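Local coordinates for protein toxin Tse2 (Pseudomonas aeruginosa, PDB 5AKO) that is secreted by the H1 type VI secretion system into the cytoplasm of recipient cells, where it probably acts as a NAD-dependent cytotoxin, at residues L65-F70 with G159-F164; P125-V130 with P148-Y153; F103-V108 with L139-Y144; A36-N41 with G107-A112; G114-P119 with R170-K175. All blocks are in the same frame, centred on the assembly; numbering follows the deposited sequence.

Contact 1: L65-F70 with G159-F164; sequences LLHPTF and GQLDNF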
# COMPACT_ATOMS: atom_id res chain seq x y z
N LEU C 65 5.50 13.35 26.91
CA LEU C 65 4.33 13.77 26.13
C LEU C 65 4.56 13.78 24.62
O LEU C 65 3.63 13.63 23.85
CB LEU C 65 3.88 15.15 26.61
CG LEU C 65 3.24 15.22 28.02
CD1 LEU C 65 2.79 16.63 28.31
CD2 LEU C 65 2.04 14.30 28.15
N LEU C 66 5.79 14.02 24.23
CA LEU C 66 6.17 14.07 22.86
C LEU C 66 7.03 12.85 22.48
O LEU C 66 7.77 12.90 21.51
CB LEU C 66 6.99 15.34 22.62
CG LEU C 66 6.35 16.67 22.96
CD1 LEU C 66 7.33 17.82 22.78
CD2 LEU C 66 5.14 16.95 22.13
N HIS C 67 6.94 11.78 23.25
CA HIS C 67 7.58 10.54 22.89
C HIS C 67 6.72 9.84 21.88
O HIS C 67 5.51 9.75 22.07
CB HIS C 67 7.75 9.60 24.11
CG HIS C 67 8.83 10.00 25.04
ND1 HIS C 67 9.49 9.10 25.83
CD2 HIS C 67 9.36 11.21 25.33
CE1 HIS C 67 10.41 9.73 26.55
NE2 HIS C 67 10.35 11.02 26.26
N PRO C 68 7.31 9.34 20.82
CA PRO C 68 6.56 8.53 19.89
C PRO C 68 6.53 7.09 20.37
O PRO C 68 7.46 6.69 21.06
CB PRO C 68 7.42 8.57 18.63
CG PRO C 68 8.81 8.70 19.14
CD PRO C 68 8.69 9.59 20.33
N THR C 69 5.52 6.32 19.96
CA THR C 69 5.56 4.87 20.11
C THR C 69 6.79 4.34 19.36
O THR C 69 7.10 4.77 18.21
CB THR C 69 4.30 4.16 19.55
OG1 THR C 69 4.18 4.43 18.15
CG2 THR C 69 3.02 4.60 20.27
N PHE C 70 7.44 3.36 19.98
CA PHE C 70 8.58 2.67 19.40
C PHE C 70 8.28 1.26 18.93
O PHE C 70 9.05 0.66 18.21
CB PHE C 70 9.70 2.63 20.44
CG PHE C 70 10.23 4.00 20.77
CD1 PHE C 70 11.08 4.66 19.88
CD2 PHE C 70 9.84 4.65 21.95
CE1 PHE C 70 11.57 5.93 20.18
CE2 PHE C 70 10.30 5.94 22.22
CZ PHE C 70 11.16 6.58 21.33
N GLY C 159 15.59 11.92 25.46
CA GLY C 159 16.12 13.02 26.26
C GLY C 159 15.77 14.36 25.64
O GLY C 159 15.33 15.30 26.32
N GLN C 160 15.95 14.44 24.32
CA GLN C 160 15.70 15.69 23.63
C GLN C 160 14.23 16.00 23.65
O GLN C 160 13.83 17.16 23.78
CB GLN C 160 16.25 15.64 22.24
CG GLN C 160 17.74 15.37 22.18
CD GLN C 160 18.53 16.61 22.15
OE1 GLN C 160 18.73 17.22 21.07
NE2 GLN C 160 18.93 17.07 23.32
N LEU C 161 13.39 14.97 23.54
CA LEU C 161 11.95 15.21 23.53
C LEU C 161 11.47 15.73 24.92
O LEU C 161 10.61 16.62 25.00
CB LEU C 161 11.21 13.95 23.08
CG LEU C 161 11.47 13.58 21.63
CD1 LEU C 161 11.08 12.13 21.38
CD2 LEU C 161 10.72 14.51 20.68
N ASP C 162 12.07 15.21 26.00
CA ASP C 162 11.85 15.79 27.33
C ASP C 162 12.24 17.29 27.42
O ASP C 162 11.45 18.13 27.88
CB ASP C 162 12.52 14.92 28.39
CG ASP C 162 11.80 13.55 28.56
OD1 ASP C 162 10.58 13.46 28.23
OD2 ASP C 162 12.45 12.57 28.99
N ASN C 163 13.42 17.65 26.93
CA ASN C 163 13.77 19.05 26.86
C ASN C 163 12.85 19.87 26.00
O ASN C 163 12.65 21.04 26.27
CB ASN C 163 15.21 19.25 26.39
CG ASN C 163 16.21 18.76 27.40
OD1 ASN C 163 15.88 18.53 28.56
ND2 ASN C 163 17.43 18.57 26.97
N PHE C 164 12.28 19.27 24.96
CA PHE C 164 11.33 19.97 24.12
C PHE C 164 10.06 20.31 24.90
O PHE C 164 9.47 21.37 24.73
CB PHE C 164 10.97 19.14 22.88
CG PHE C 164 10.48 19.97 21.69
CD1 PHE C 164 10.24 21.31 21.78
CD2 PHE C 164 10.33 19.38 20.47
CE1 PHE C 164 9.80 22.02 20.69
CE2 PHE C 164 9.93 20.11 19.37
CZ PHE C 164 9.64 21.43 19.49
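Leu66 and Leu161 both carry CG anti to the carbonyl carbon (chi1 -67° in Leu161), which swings their branches into the seam where the loop before strand 100-103 packs against one face of helix 154-176 by a leucine knob. Leu161 is the main knob on the helix side. Both its methyls lie against Leu66 O, CD1 at 3.4 Å, and Leu161 CD1 goes on to Pro68 CD at 3.6 Å. That carbonyl oxygen lies against a leucine but has a polar partner, Thr100 OG1, which hydrogen-bonds to it. One helical turn further along, Leu66 CD1 pushes against the root of the Phe164 side chain, 3.9 Å from its CB, the two side chains meeting at about a right angle. Ile118 and Leu128, from two different strands, touch this leucine and phenylalanine cluster and close it into the core. Toward the more open side the contact turns polar. The His67 ring passes Leu161 CB with its CD2 at 4.0 Å and stands 27° from the plane of the Asp162 carboxylate. The bond between them is weak and bent: His67 NE2 donates to Asp162 OD1 over 3.1 Å, with an angle of 134° at the hydrogen.

Contact 2: P125-V130 with P148-Y153; sequences PPDLKV and PAKPMY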
# COMPACT_ATOMS: atom_id res chain seq x y z
N PRO C 125 15.11 21.54 20.59
CA PRO C 125 16.39 20.98 21.01
C PRO C 125 17.33 20.74 19.84
O PRO C 125 16.88 20.36 18.73
CB PRO C 125 15.99 19.68 21.69
CG PRO C 125 14.63 19.99 22.24
CD PRO C 125 13.98 20.79 21.17
N PRO C 126 18.64 20.96 20.07
CA PRO C 126 19.63 21.03 19.01
C PRO C 126 19.65 19.89 18.00
O PRO C 126 19.94 20.14 16.81
CB PRO C 126 20.99 21.07 19.78
CG PRO C 126 20.67 20.68 21.19
CD PRO C 126 19.25 21.18 21.39
N ASP C 127 19.39 18.67 18.41
CA ASP C 127 19.45 17.55 17.45
C ASP C 127 18.08 17.05 16.94
O ASP C 127 17.99 15.97 16.37
CB ASP C 127 20.25 16.40 18.06
CG ASP C 127 21.72 16.72 18.19
OD1 ASP C 127 22.31 17.20 17.18
OD2 ASP C 127 22.28 16.47 19.29
N LEU C 128 17.04 17.86 17.11
CA LEU C 128 15.72 17.52 16.62
C LEU C 128 15.34 18.50 15.57
O LEU C 128 15.97 19.57 15.45
CB LEU C 128 14.71 17.61 17.74
CG LEU C 128 14.82 16.60 18.88
CD1 LEU C 128 13.64 16.76 19.82
CD2 LEU C 128 14.87 15.17 18.38
N LYS C 129 14.34 18.14 14.78
CA LYS C 129 13.75 19.09 13.85
C LYS C 129 12.29 18.75 13.70
O LYS C 129 11.87 17.66 14.09
CB LYS C 129 14.47 19.08 12.51
CG LYS C 129 14.38 17.78 11.73
CD LYS C 129 15.42 17.72 10.61
CE LYS C 129 15.20 16.52 9.71
NZ LYS C 129 16.16 16.51 8.59
N VAL C 130 11.54 19.70 13.15
CA VAL C 130 10.11 19.61 13.03
C VAL C 130 9.79 19.80 11.58
O VAL C 130 10.08 20.84 11.03
CB VAL C 130 9.43 20.73 13.83
CG1 VAL C 130 7.92 20.67 13.71
CG2 VAL C 130 9.87 20.64 15.28
N PRO C 148 14.33 13.12 14.72
CA PRO C 148 15.75 13.40 14.88
C PRO C 148 16.37 14.11 13.64
O PRO C 148 15.99 13.86 12.50
CB PRO C 148 16.37 12.00 15.09
CG PRO C 148 15.34 11.04 14.58
CD PRO C 148 14.02 11.69 14.88
N ALA C 149 17.31 15.01 13.90
CA ALA C 149 17.98 15.72 12.81
C ALA C 149 19.21 14.95 12.36
O ALA C 149 19.78 15.26 11.34
CB ALA C 149 18.37 17.13 13.25
N LYS C 150 19.63 13.99 13.16
CA LYS C 150 20.76 13.12 12.82
C LYS C 150 20.55 11.75 13.48
O LYS C 150 19.74 11.62 14.41
CB LYS C 150 22.08 13.74 13.31
CG LYS C 150 22.11 13.98 14.82
CD LYS C 150 23.53 14.11 15.38
CE LYS C 150 23.66 13.38 16.73
NZ LYS C 150 24.93 13.69 17.46
N PRO C 151 21.24 10.73 13.00
CA PRO C 151 21.01 9.42 13.58
C PRO C 151 21.29 9.39 15.06
O PRO C 151 22.29 9.89 15.47
CB PRO C 151 22.04 8.57 12.84
CG PRO C 151 22.11 9.20 11.47
CD PRO C 151 22.06 10.66 11.78
N MET C 152 20.39 8.86 15.87
CA MET C 152 20.64 8.79 17.30
C MET C 152 19.97 7.58 17.95
O MET C 152 18.97 7.06 17.43
CB MET C 152 20.17 10.07 17.99
CG MET C 152 18.70 10.39 17.79
SD MET C 152 18.21 12.03 18.37
CE MET C 152 19.23 13.08 17.33
N TYR C 153 20.52 7.15 19.08
CA TYR C 153 19.94 6.07 19.86
C TYR C 153 18.72 6.57 20.59
O TYR C 153 18.54 7.77 20.78
CB TYR C 153 20.97 5.47 20.84
CG TYR C 153 22.16 4.82 20.14
CD1 TYR C 153 21.99 3.64 19.39
CD2 TYR C 153 23.42 5.41 20.16
CE1 TYR C 153 23.05 3.06 18.72
CE2 TYR C 153 24.49 4.85 19.50
CZ TYR C 153 24.31 3.66 18.79
OH TYR C 153 25.37 3.11 18.10
O HOH W 1 18.77 16.40 8.87
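The flat peptide group joining Asp127 to Leu128 has Ala149 over one face, while Met152 comes in obliquely from the other side, beside the oxygen. Ala149 N donates to Asp127 O over 2.7 Å, nearly straight at the hydrogen, but coming from above the carbonyl plane, 36° out of it, while Ala149 CB lies over the same face, 3.4 Å from that oxygen. The methyl of Met152 closes in with CE standing 3.3 Å from Asp127 O and 3.5 Å from Asp127 CB. A bend at the end of the methionine chain, with chi3 near 62°, delivers CE to this spot. The carboxylate of Asp127 has the aliphatic run of Lys150 passing it, CD 3.8 Å from OD1; the charges themselves, OD2 and NZ, stay 4.3 Å apart, too far for a salt bridge.

This is the open end of the antiparallel hairpin formed by strands 128-136 and 141-148. Leu128 and Pro148 are a non-hydrogen-bonded pair with diverging side chains, flanked by the Ala149 to Asp127 bond and by the backbone bonding of Lys129 with Met147. A type I turn from Pro125 leads into the first strand, and Gln160 of helix 154-176 takes the Asp127 N-H.

Lys129 runs extended alongside Ala149, its CD 3.9 Å from Ala149 CA. Tyr24 makes a cation-pi contact with this lysine, and a water accepts from Lys129 NZ at 2.6 Å and donates to Ala149 O.

Contact 3: F103-V108 with L139-Y144; sequences FDRAGV and LQATHY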
# COMPACT_ATOMS: atom_id res chain seq x y z
N PHE C 103 -0.18 18.83 15.37
CA PHE C 103 -0.97 19.53 14.37
C PHE C 103 -0.97 21.02 14.68
O PHE C 103 -0.55 21.44 15.76
CB PHE C 103 -2.40 19.05 14.42
CG PHE C 103 -2.56 17.63 14.04
CD1 PHE C 103 -2.64 17.27 12.71
CD2 PHE C 103 -2.58 16.65 15.00
CE1 PHE C 103 -2.77 15.96 12.33
CE2 PHE C 103 -2.74 15.33 14.64
CZ PHE C 103 -2.84 14.99 13.30
N ASP C 104 -1.50 21.80 13.75
CA ASP C 104 -1.51 23.26 13.86
C ASP C 104 -2.85 23.82 14.36
O ASP C 104 -3.11 25.02 14.26
CB ASP C 104 -1.11 23.90 12.50
CG ASP C 104 -2.17 23.69 11.40
OD1 ASP C 104 -3.03 22.75 11.51
OD2 ASP C 104 -2.13 24.45 10.40
N ARG C 105 -3.72 22.96 14.86
CA ARG C 105 -4.85 23.46 15.63
C ARG C 105 -5.20 22.44 16.69
O ARG C 105 -4.68 21.32 16.66
CB ARG C 105 -6.06 23.77 14.74
CG ARG C 105 -6.79 22.56 14.23
CD ARG C 105 -7.99 22.92 13.36
NE ARG C 105 -8.57 21.68 12.82
CZ ARG C 105 -9.39 20.85 13.48
NH1 ARG C 105 -9.74 21.10 14.74
NH2 ARG C 105 -9.87 19.77 12.87
N ALA C 106 -6.09 22.84 17.61
CA ALA C 106 -6.49 22.01 18.76
C ALA C 106 -7.66 21.11 18.47
O ALA C 106 -8.51 21.42 17.64
CB ALA C 106 -6.85 22.91 19.93
N GLY C 107 -7.75 20.01 19.20
CA GLY C 107 -8.95 19.20 19.18
C GLY C 107 -9.08 18.37 17.91
O GLY C 107 -10.12 17.84 17.61
N VAL C 108 -7.98 18.21 17.18
CA VAL C 108 -7.99 17.42 15.95
C VAL C 108 -8.42 16.00 16.28
O VAL C 108 -9.20 15.41 15.57
CB VAL C 108 -6.60 17.43 15.27
CG1 VAL C 108 -6.56 16.46 14.09
CG2 VAL C 108 -6.26 18.83 14.78
N LEU C 139 -9.03 15.72 8.44
CA LEU C 139 -8.85 16.34 9.73
C LEU C 139 -8.80 17.84 9.65
O LEU C 139 -8.80 18.50 10.68
CB LEU C 139 -7.54 15.82 10.37
CG LEU C 139 -7.49 14.31 10.61
CD1 LEU C 139 -6.16 13.82 11.14
CD2 LEU C 139 -8.62 13.91 11.55
N GLN C 140 -8.71 18.38 8.46
CA GLN C 140 -8.71 19.82 8.31
C GLN C 140 -7.68 20.42 9.21
O GLN C 140 -7.96 21.31 10.01
CB GLN C 140 -10.07 20.42 8.66
CG GLN C 140 -11.23 19.80 7.93
CD GLN C 140 -12.52 20.54 8.27
OE1 GLN C 140 -12.72 21.68 7.86
NE2 GLN C 140 -13.35 19.91 9.06
N ALA C 141 -6.47 19.92 9.08
CA ALA C 141 -5.37 20.43 9.85
C ALA C 141 -4.12 19.99 9.20
O ALA C 141 -4.10 18.98 8.50
CB ALA C 141 -5.42 19.91 11.29
N THR C 142 -3.07 20.73 9.41
CA THR C 142 -1.80 20.38 8.78
C THR C 142 -1.01 19.57 9.76
O THR C 142 -0.86 19.99 10.91
CB THR C 142 -0.98 21.64 8.37
OG1 THR C 142 -1.66 22.29 7.29
CG2 THR C 142 0.40 21.21 7.89
N HIS C 143 -0.47 18.47 9.30
CA HIS C 143 0.31 17.57 10.19
C HIS C 143 1.80 17.94 10.21
O HIS C 143 2.34 18.35 9.16
CB HIS C 143 0.18 16.15 9.68
CG HIS C 143 0.86 15.15 10.55
ND1 HIS C 143 2.21 14.88 10.48
CD2 HIS C 143 0.37 14.35 11.52
CE1 HIS C 143 2.51 13.93 11.34
NE2 HIS C 143 1.42 13.60 11.99
N TYR C 144 2.45 17.76 11.36
CA TYR C 144 3.86 18.02 11.50
C TYR C 144 4.52 16.87 12.27
O TYR C 144 3.85 16.19 13.05
CB TYR C 144 4.10 19.30 12.26
CG TYR C 144 3.79 20.62 11.53
CD1 TYR C 144 2.50 21.07 11.40
CD2 TYR C 144 4.79 21.42 11.05
CE1 TYR C 144 2.21 22.27 10.77
CE2 TYR C 144 4.55 22.62 10.43
CZ TYR C 144 3.24 23.03 10.27
OH TYR C 144 2.93 24.22 9.65
O HOH W 2 -3.20 24.19 8.19
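Arg105 NH2 reaches Leu139 O at 2.7 Å, and the same guanidinium gives its NE-H to Gln140 O at 2.9 Å, almost straight at 169°. Two successive carbonyls are thus held along one edge of the group; Gln140 O lies nearly in its plane, Leu139 O somewhat tilted from it. Val108 CG2 sits over the guanidinium face and also touches Ala141 CB at 3.7 Å, so apolar packing runs on beneath the charge.

The carbonyls so gripped belong to the tight end of the hairpin between strands 128-136 and 141-148, where Gln140 and Ala141 both face Asn136 in a G1 beta bulge. Past the bulge, strand 100-103 joins as the neighbouring antiparallel strand, with Phe103 and His143 forming a non-hydrogen-bonded pair. Asp104, its CG lodged between backbone N and carbonyl carbon (chi1 68°), takes the Thr142 N-H on OD1 at 2.9 Å, from above the carboxylate plane. A water links Asp104 OD2 to Thr142 OG1.

Val108 CG1 lies over the centre of one face of the Phe103 ring; on the other side His143 makes an offset edge-to-face contact near the rim, CD2 3.6 Å from Phe103 CE1, the planes at 85°. Hydrogen bonds at both nitrogens, NE2 with Ser101 OG and ND1 with Asp133 OD2, fix the rotation of the imidazole.

Contact 4: A36-N41 with G107-A112; sequences AVFKAN and GVLRRA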
# COMPACT_ATOMS: atom_id res chain seq x y z
N ALA C 36 -1.95 15.85 20.90
CA ALA C 36 -3.06 15.20 21.59
C ALA C 36 -2.53 14.36 22.78
O ALA C 36 -1.48 13.73 22.68
CB ALA C 36 -3.81 14.31 20.65
N VAL C 37 -3.26 14.43 23.90
CA VAL C 37 -2.91 13.80 25.14
C VAL C 37 -4.05 12.86 25.52
O VAL C 37 -5.15 13.31 25.80
CB VAL C 37 -2.74 14.82 26.28
CG1 VAL C 37 -2.45 14.09 27.59
CG2 VAL C 37 -1.61 15.77 26.00
N PHE C 38 -3.76 11.57 25.52
CA PHE C 38 -4.68 10.56 25.98
C PHE C 38 -4.20 10.13 27.35
O PHE C 38 -3.22 9.42 27.45
CB PHE C 38 -4.68 9.38 25.03
CG PHE C 38 -5.22 9.72 23.67
CD1 PHE C 38 -4.38 10.23 22.68
CD2 PHE C 38 -6.56 9.58 23.40
CE1 PHE C 38 -4.89 10.59 21.43
CE2 PHE C 38 -7.07 9.92 22.15
CZ PHE C 38 -6.23 10.43 21.17
N LYS C 39 -4.89 10.57 28.40
CA LYS C 39 -4.41 10.40 29.77
C LYS C 39 -4.15 8.92 30.09
O LYS C 39 -3.25 8.60 30.86
CB LYS C 39 -5.39 11.05 30.77
N ALA C 40 -4.90 8.05 29.44
CA ALA C 40 -4.76 6.61 29.61
C ALA C 40 -3.38 6.06 29.23
O ALA C 40 -2.96 5.01 29.73
CB ALA C 40 -5.85 5.90 28.81
N ASN C 41 -2.68 6.76 28.34
CA ASN C 41 -1.36 6.34 27.86
C ASN C 41 -0.22 6.57 28.86
O ASN C 41 0.89 6.09 28.64
CB ASN C 41 -1.04 7.04 26.51
CG ASN C 41 -1.79 6.41 25.33
OD1 ASN C 41 -2.22 5.28 25.41
ND2 ASN C 41 -1.93 7.14 24.24
N GLY C 107 -7.75 20.01 19.20
CA GLY C 107 -8.95 19.20 19.18
C GLY C 107 -9.08 18.37 17.91
O GLY C 107 -10.12 17.84 17.61
N VAL C 108 -7.98 18.21 17.18
CA VAL C 108 -7.99 17.42 15.95
C VAL C 108 -8.42 16.00 16.28
O VAL C 108 -9.20 15.41 15.57
CB VAL C 108 -6.60 17.43 15.27
CG1 VAL C 108 -6.56 16.46 14.09
CG2 VAL C 108 -6.26 18.83 14.78
N LEU C 109 -7.91 15.47 17.39
CA LEU C 109 -8.32 14.18 17.85
C LEU C 109 -9.45 14.35 18.90
O LEU C 109 -9.19 14.66 20.08
CB LEU C 109 -7.13 13.44 18.44
CG LEU C 109 -6.13 12.79 17.48
CD1 LEU C 109 -5.31 13.83 16.79
CD2 LEU C 109 -5.22 11.86 18.23
N ARG C 110 -10.67 14.13 18.46
CA ARG C 110 -11.83 14.45 19.27
C ARG C 110 -11.89 13.66 20.56
O ARG C 110 -12.30 14.18 21.59
CB ARG C 110 -13.13 14.36 18.43
CG ARG C 110 -13.30 15.61 17.53
CD ARG C 110 -13.77 15.36 16.10
NE ARG C 110 -15.22 15.48 15.88
N ARG C 111 -11.39 12.43 20.55
CA ARG C 111 -11.47 11.62 21.73
C ARG C 111 -10.29 11.76 22.69
O ARG C 111 -10.16 10.94 23.57
CB ARG C 111 -11.65 10.18 21.31
CG ARG C 111 -13.10 9.91 20.89
CD ARG C 111 -13.18 8.81 19.85
NE ARG C 111 -14.47 8.67 19.16
CZ ARG C 111 -14.82 9.27 18.02
NH1 ARG C 111 -13.99 10.13 17.41
NH2 ARG C 111 -16.02 9.03 17.48
N ALA C 112 -9.46 12.80 22.56
CA ALA C 112 -8.35 13.01 23.49
C ALA C 112 -8.89 13.73 24.70
O ALA C 112 -9.99 14.26 24.65
CB ALA C 112 -7.24 13.86 22.85
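Leu109 drives one methyl into the rim of the Phe38 ring: CD2 lies in the ring plane, 3.4 Å from Phe38 CZ. The side chains meet at about a right angle, so the leucine butts against the edge instead of spreading over a face. The same methyl also rests on Ala36 CB at 3.7 Å, and thus fills the notch between the small alanine and the broad phenylalanine, two residues apart on one side of the chain. With CG anti to the carbonyl carbon (chi1 -79°) and a bend at chi2, Leu109 sends its other branch, CD1, back toward Phe103.

The second bump is Ala112. Its CB stands over one face of the Phe38 ring in a CH-pi contact, 4.1 Å from the centroid and shifted toward the rim. Ala36 CB at 4.1 Å and Val37 O at 3.7 Å wall in the hollow this methyl occupies. At the border of the ring Phe38 CE2 comes within 3.6 Å of Arg111 O.

What presents both knobs on one side is the type I turn from Leu109 to Ala112, closed by Ala112 N bonding to Leu109 O. At its outer surface the N-H groups of Arg110 and Arg111 hydrogen-bond to an acidic side chain of another protein in the assembly; polar side chains of that other protein pack on Phe38 and Leu109. The motif is a beta turn leading into strand 114-118 and folded against the end of strand 33-37, its antiparallel partner in a two-stranded sheet.

Contact 5: G114-P119 with R170-K175; sequences GDFVIP and RRQWEK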
# COMPACT_ATOMS: atom_id res chain seq x y z
N GLY C 114 -7.14 16.30 25.97
CA GLY C 114 -6.80 17.68 25.66
C GLY C 114 -5.54 17.74 24.86
O GLY C 114 -5.04 16.72 24.35
N ASP C 115 -5.01 18.95 24.75
CA ASP C 115 -3.85 19.21 23.91
C ASP C 115 -2.77 19.83 24.73
O ASP C 115 -3.02 20.81 25.44
CB ASP C 115 -4.26 20.16 22.80
CG ASP C 115 -5.31 19.55 21.85
OD1 ASP C 115 -4.96 18.65 21.03
OD2 ASP C 115 -6.48 20.00 21.90
N PHE C 116 -1.57 19.29 24.61
CA PHE C 116 -0.42 19.94 25.13
C PHE C 116 0.03 20.90 24.05
O PHE C 116 0.17 20.48 22.91
CB PHE C 116 0.67 18.93 25.43
CG PHE C 116 1.98 19.55 25.80
CD1 PHE C 116 2.19 20.01 27.07
CD2 PHE C 116 2.98 19.69 24.87
CE1 PHE C 116 3.39 20.60 27.42
CE2 PHE C 116 4.18 20.31 25.21
CZ PHE C 116 4.39 20.76 26.48
N VAL C 117 0.33 22.16 24.43
CA VAL C 117 0.57 23.26 23.46
C VAL C 117 2.04 23.59 23.34
O VAL C 117 2.69 23.77 24.34
CB VAL C 117 -0.09 24.57 23.91
CG1 VAL C 117 0.13 25.62 22.85
CG2 VAL C 117 -1.60 24.39 24.18
N ILE C 118 2.55 23.66 22.11
CA ILE C 118 3.92 24.04 21.80
C ILE C 118 3.84 25.37 21.08
O ILE C 118 3.43 25.44 19.89
CB ILE C 118 4.61 23.02 20.91
CG1 ILE C 118 4.63 21.64 21.61
CG2 ILE C 118 6.02 23.48 20.57
CD1 ILE C 118 5.38 20.57 20.80
N PRO C 119 4.13 26.46 21.81
CA PRO C 119 3.75 27.74 21.21
C PRO C 119 4.71 28.15 20.12
O PRO C 119 5.89 27.79 20.17
CB PRO C 119 3.82 28.71 22.38
CG PRO C 119 3.43 27.84 23.55
CD PRO C 119 4.17 26.56 23.28
N ARG C 170 8.30 26.70 29.52
CA ARG C 170 8.98 28.02 29.58
C ARG C 170 8.36 29.01 28.60
O ARG C 170 7.97 30.11 28.98
CB ARG C 170 10.48 27.90 29.30
CG ARG C 170 11.27 27.30 30.44
CD ARG C 170 12.67 26.85 30.04
NE ARG C 170 13.17 25.87 31.01
CZ ARG C 170 13.82 24.74 30.71
NH1 ARG C 170 14.06 24.39 29.44
NH2 ARG C 170 14.21 23.93 31.69
N ARG C 171 8.24 28.61 27.35
CA ARG C 171 7.71 29.49 26.30
C ARG C 171 6.25 29.83 26.51
O ARG C 171 5.84 30.93 26.15
CB ARG C 171 7.91 28.85 24.94
CG ARG C 171 7.37 29.64 23.79
CD ARG C 171 8.19 30.87 23.49
NE ARG C 171 7.40 31.66 22.58
CZ ARG C 171 7.38 32.99 22.53
NH1 ARG C 171 8.19 33.75 23.29
NH2 ARG C 171 6.53 33.57 21.70
N GLN C 172 5.46 28.94 27.12
CA GLN C 172 4.08 29.33 27.49
C GLN C 172 4.04 30.53 28.47
O GLN C 172 3.17 31.40 28.33
CB GLN C 172 3.29 28.14 28.07
CG GLN C 172 2.67 27.23 27.01
CD GLN C 172 1.84 26.12 27.64
OE1 GLN C 172 1.03 26.37 28.54
NE2 GLN C 172 2.03 24.86 27.17
N TRP C 173 4.95 30.53 29.46
CA TRP C 173 4.99 31.59 30.46
C TRP C 173 5.59 32.89 29.91
O TRP C 173 5.09 33.97 30.20
CB TRP C 173 5.61 31.06 31.78
CG TRP C 173 4.62 30.11 32.40
CD1 TRP C 173 4.60 28.74 32.29
CD2 TRP C 173 3.43 30.47 33.12
NE1 TRP C 173 3.50 28.22 32.93
CE2 TRP C 173 2.76 29.26 33.45
CE3 TRP C 173 2.87 31.69 33.54
CZ2 TRP C 173 1.56 29.24 34.19
CZ3 TRP C 173 1.67 31.67 34.27
CH2 TRP C 173 1.04 30.45 34.59
N GLU C 174 6.60 32.79 29.04
CA GLU C 174 7.14 33.99 28.36
C GLU C 174 6.08 34.68 27.52
O GLU C 174 6.05 35.90 27.40
CB GLU C 174 8.31 33.64 27.43
CG GLU C 174 9.54 33.10 28.14
CD GLU C 174 10.59 32.54 27.17
OE1 GLU C 174 10.49 32.77 25.93
OE2 GLU C 174 11.52 31.88 27.66
N LYS C 175 5.24 33.87 26.89
CA LYS C 175 4.22 34.37 26.01
C LYS C 175 3.15 35.06 26.85
O LYS C 175 2.63 36.10 26.47
CB LYS C 175 3.63 33.22 25.19
CG LYS C 175 3.44 33.58 23.73
CD LYS C 175 2.44 32.73 22.96
CE LYS C 175 1.87 33.57 21.78
NZ LYS C 175 1.54 32.83 20.53
O HOH W 3 -0.42 22.79 27.56
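Gln172 lays the aliphatic half of its side chain across the ring of Pro119, CG against CG at 3.6 Å, the two meeting at about a right angle. From there the chain stays extended (chi2 -177°) and carries the amide past the proline to the backbone of the strand. NE2 donates to Val117 O over 3.1 Å, a bent bond with 137° at the hydrogen, the carbonyl oxygen standing out of the amide plane. A water accepts from the same NE2 at 3.2 Å and from Val117 N at 3.3 Å. Between them the glutamine and its water thus occupy both backbone polar groups of Val117.

Pro119 is wedged further into the helix surface by its CB, which touches Arg171 CG at 3.9 Å and, more loosely, Lys175 CD at 4.3 Å. The hollow it fills is lined by the aliphatic parts of Arg171 and Gln172 and, one turn on from Arg171, of Lys175. The two basic ends reach beyond the proline to Asp120: Arg171 NE bonds to its main-chain oxygen and Lys175 NZ makes a salt bridge with its carboxylate.

The backbone pairing of Phe116 with Arg35 and of Ile118 with Leu33 ties the strand to 33-37, while Val117 turns its N-H and C=O to the other edge. Here the last turns of the C-terminal helix 154-176 dock on that second edge of a two-stranded antiparallel sheet, through a glutamine that reaches the strand backbone.

Helix 154-176 ties contacts 1 and 5 together, their centres about 16 Å apart, and Phe116 and Ile118 of contact 5 pack on Leu65, Leu66 and Phe164 of contact 1. Contact 2 joins the same core: Gln160 CB packs on Leu128 CD1 at 3.7 Å, and Phe164 meets Pro125. Contacts 2 and 3 mark the two ends of one hairpin, centres about 23 Å apart. Contacts 3 and 4 share Gly107 and Val108, and Phe103 CE2 touches Leu109 CD1 at 3.7 Å; Gly107 N to Asp115 OD2, 3.0 Å, leads on to the strand of contact 5. Contacts 3 and 4 each lie against another protein chain of the assembly, while no other chain touches contacts 1, 2 or 5.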